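Local coordinates for sesquisabinene B synthase 2 (Santalum album, PDB 6A2A), which probably converts farnesyl diphosphate to the sesquiterpene sesquisabinene B, as a magnesium- or manganese-dependent terpene synthase of the plant Tpsb subfamily, at the interface of chains A and B. Residues are numbered along the deposited sequence; one frame, centred on the assembly and turned at random. Chains: chain A/B, Sesquisabinene B synthase 2.

The interface of chains A and B. Residues chain A 270, 272, 352, 355-356, 359; chain B 363, 366, 369, 375, 377.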
loop_
_atom_site.group_PDB
_atom_site.type_symbol
_atom_site.label_atom_id
_atom_site.label_comp_id
_atom_site.label_asym_id
_atom_site.label_seq_id
_atom_site.Cartn_x
_atom_site.Cartn_y
_atom_site.Cartn_z
ATOM N N THR A 270 -1.008 6.424 -6.627
ATOM C CA THR A 270 -0.223 6.550 -7.852
ATOM C C THR A 270 -0.474 7.917 -8.483
ATOM O O THR A 270 0.240 8.280 -9.412
ATOM C CB THR A 270 -0.576 5.506 -8.935
ATOM O OG1 THR A 270 -1.926 5.638 -9.398
ATOM C CG2 THR A 270 -0.383 4.101 -8.433
ATOM N N LEU A 272 -2.782 8.235 -10.689
ATOM C CA LEU A 272 -3.284 7.948 -12.041
ATOM C C LEU A 272 -4.776 8.212 -12.198
ATOM O O LEU A 272 -5.274 8.357 -13.324
ATOM C CB LEU A 272 -2.903 6.521 -12.425
ATOM C CG LEU A 272 -1.415 6.262 -12.574
ATOM C CD1 LEU A 272 -1.118 4.826 -13.059
ATOM C CD2 LEU A 272 -0.731 7.297 -13.468
ATOM N N MET A 352 4.058 9.384 -15.513
ATOM C CA MET A 352 3.436 8.804 -14.270
ATOM C C MET A 352 2.932 7.380 -14.553
ATOM O O MET A 352 3.307 6.419 -13.835
ATOM C CB MET A 352 2.395 9.750 -13.690
ATOM C CG MET A 352 3.074 10.927 -12.945
ATOM S SD MET A 352 1.949 12.136 -12.305
ATOM C CE MET A 352 1.003 11.105 -11.183
ATOM N N LEU A 355 6.157 5.122 -14.898
ATOM C CA LEU A 355 6.871 4.802 -13.685
ATOM C C LEU A 355 5.980 3.972 -12.754
ATOM O O LEU A 355 6.498 3.161 -11.946
ATOM C CB LEU A 355 7.308 6.089 -12.981
ATOM C CG LEU A 355 8.455 6.836 -13.668
ATOM C CD1 LEU A 355 8.716 8.181 -12.994
ATOM C CD2 LEU A 355 9.710 5.987 -13.715
ATOM N N THR A 356 4.663 4.118 -12.857
ATOM C CA THR A 356 3.785 3.231 -12.084
ATOM C C THR A 356 3.853 1.795 -12.612
ATOM O O THR A 356 3.880 0.847 -11.844
ATOM C CB THR A 356 2.376 3.789 -12.009
ATOM O OG1 THR A 356 2.387 5.075 -11.366
ATOM C CG2 THR A 356 1.455 2.830 -11.284
ATOM N N ASN A 359 7.208 0.469 -11.215
ATOM C CA ASN A 359 7.191 0.288 -9.766
ATOM C C ASN A 359 6.289 -0.902 -9.387
ATOM O O ASN A 359 6.669 -1.743 -8.557
ATOM C CB ASN A 359 6.772 1.537 -8.992
ATOM C CG ASN A 359 7.792 2.663 -9.059
ATOM O OD1 ASN A 359 8.893 2.455 -9.523
ATOM N ND2 ASN A 359 7.382 3.853 -8.676
ATOM N N ASP B 363 9.485 4.272 -5.063
ATOM C CA ASP B 363 8.257 4.792 -4.540
ATOM C C ASP B 363 8.324 6.209 -4.005
ATOM O O ASP B 363 7.434 7.005 -4.192
ATOM C CB ASP B 363 7.725 3.876 -3.409
ATOM C CG ASP B 363 7.196 2.526 -3.893
ATOM O OD1 ASP B 363 6.892 2.349 -5.106
ATOM O OD2 ASP B 363 7.062 1.632 -3.002
ATOM N N TYR B 366 8.891 8.687 -6.733
ATOM C CA TYR B 366 7.662 8.805 -7.459
ATOM C C TYR B 366 6.652 9.675 -6.723
ATOM O O TYR B 366 5.959 10.508 -7.340
ATOM C CB TYR B 366 7.087 7.414 -7.780
ATOM C CG TYR B 366 5.823 7.500 -8.564
ATOM C CD1 TYR B 366 4.607 7.710 -7.972
ATOM C CD2 TYR B 366 5.855 7.439 -9.943
ATOM C CE1 TYR B 366 3.444 7.849 -8.721
ATOM C CE2 TYR B 366 4.722 7.616 -10.695
ATOM C CZ TYR B 366 3.503 7.744 -10.099
ATOM O OH TYR B 366 2.412 7.881 -10.890
ATOM N N LEU B 369 7.210 13.114 -7.566
ATOM C CA LEU B 369 6.640 13.507 -8.867
ATOM C C LEU B 369 5.146 13.777 -8.760
ATOM O O LEU B 369 4.636 14.793 -9.205
ATOM C CB LEU B 369 6.928 12.383 -9.867
ATOM C CG LEU B 369 6.329 12.554 -11.255
ATOM C CD1 LEU B 369 6.820 13.861 -11.889
ATOM C CD2 LEU B 369 6.738 11.356 -12.082
ATOM N N ASN B 375 10.318 14.519 -10.140
ATOM C CA ASN B 375 10.803 13.142 -10.020
ATOM C C ASN B 375 12.005 13.043 -9.067
ATOM O O ASN B 375 13.111 13.471 -9.398
ATOM C CB ASN B 375 11.176 12.593 -11.399
ATOM C CG ASN B 375 11.677 11.169 -11.366
ATOM O OD1 ASN B 375 11.651 10.545 -10.303
ATOM N ND2 ASN B 375 12.130 10.658 -12.512
ATOM N N ILE B 377 13.517 10.218 -7.932
ATOM C CA ILE B 377 14.260 8.968 -7.958
ATOM C C ILE B 377 15.756 9.219 -8.143
ATOM O O ILE B 377 16.573 8.523 -7.528
ATOM C CB ILE B 377 13.708 8.021 -9.018
ATOM C CG1 ILE B 377 12.234 7.707 -8.706
ATOM C CG2 ILE B 377 14.563 6.793 -9.131
ATOM C CD1 ILE B 377 11.557 6.777 -9.704
HETATM O O HOH W 1 8.370 -0.050 -6.542
HETATM O O HOH W 2 5.055 4.247 -6.503
#
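B:Tyr366 pushes its phenol from helix 348-372 of one terpene synthase chain into a pocket on the other, lined by A:Thr270, A:Met352, A:Leu355 and A:Thr356. Its ring carbon CG stands anti to the backbone N (chi1 -179°), which sends the ring away from its own helix, tip first. The hydroxyl OH donates to the carbonyl O of A:Thr270 at 2.7 Å, lying in the carbonyl plane with a C=O...O angle of 148°, at the last residue of helix 239-270. A:Thr356 OG1 forms a 2.8 Å hydrogen bond with the same OH, its direction undecided; with the phenol proton on A:Thr270 O, the threonine would have to give its own proton to OH, at the expense of its 3.0 Å bond from OG1 to A:Met352 O. Packing is close here: A:Leu355 CB meets ring carbon CD2 at 3.6 Å, and A:Met352, crossing the tyrosine at about a right angle, brings CB to 3.4 Å from OH. A phenylalanine in place of B:Tyr366 would probably leave A:Thr270 O without its cross-chain donor and A:Thr356 OG1 without its phenol partner. Beyond the ring, A:Met352 CG touches B:Leu369 CD2 at 3.8 Å. The looser side is watery: A:Asn359 ND2 and B:Asp363 OD1 stand 3.9 Å apart, with the amide and carboxylate planes turned 79° apart, and water 2 bridges them, while water 1 joins OD1 to the backbone O of A:Asn359. The two-fold repeats this patch with chains exchanged, although the dimer may not be the biological one.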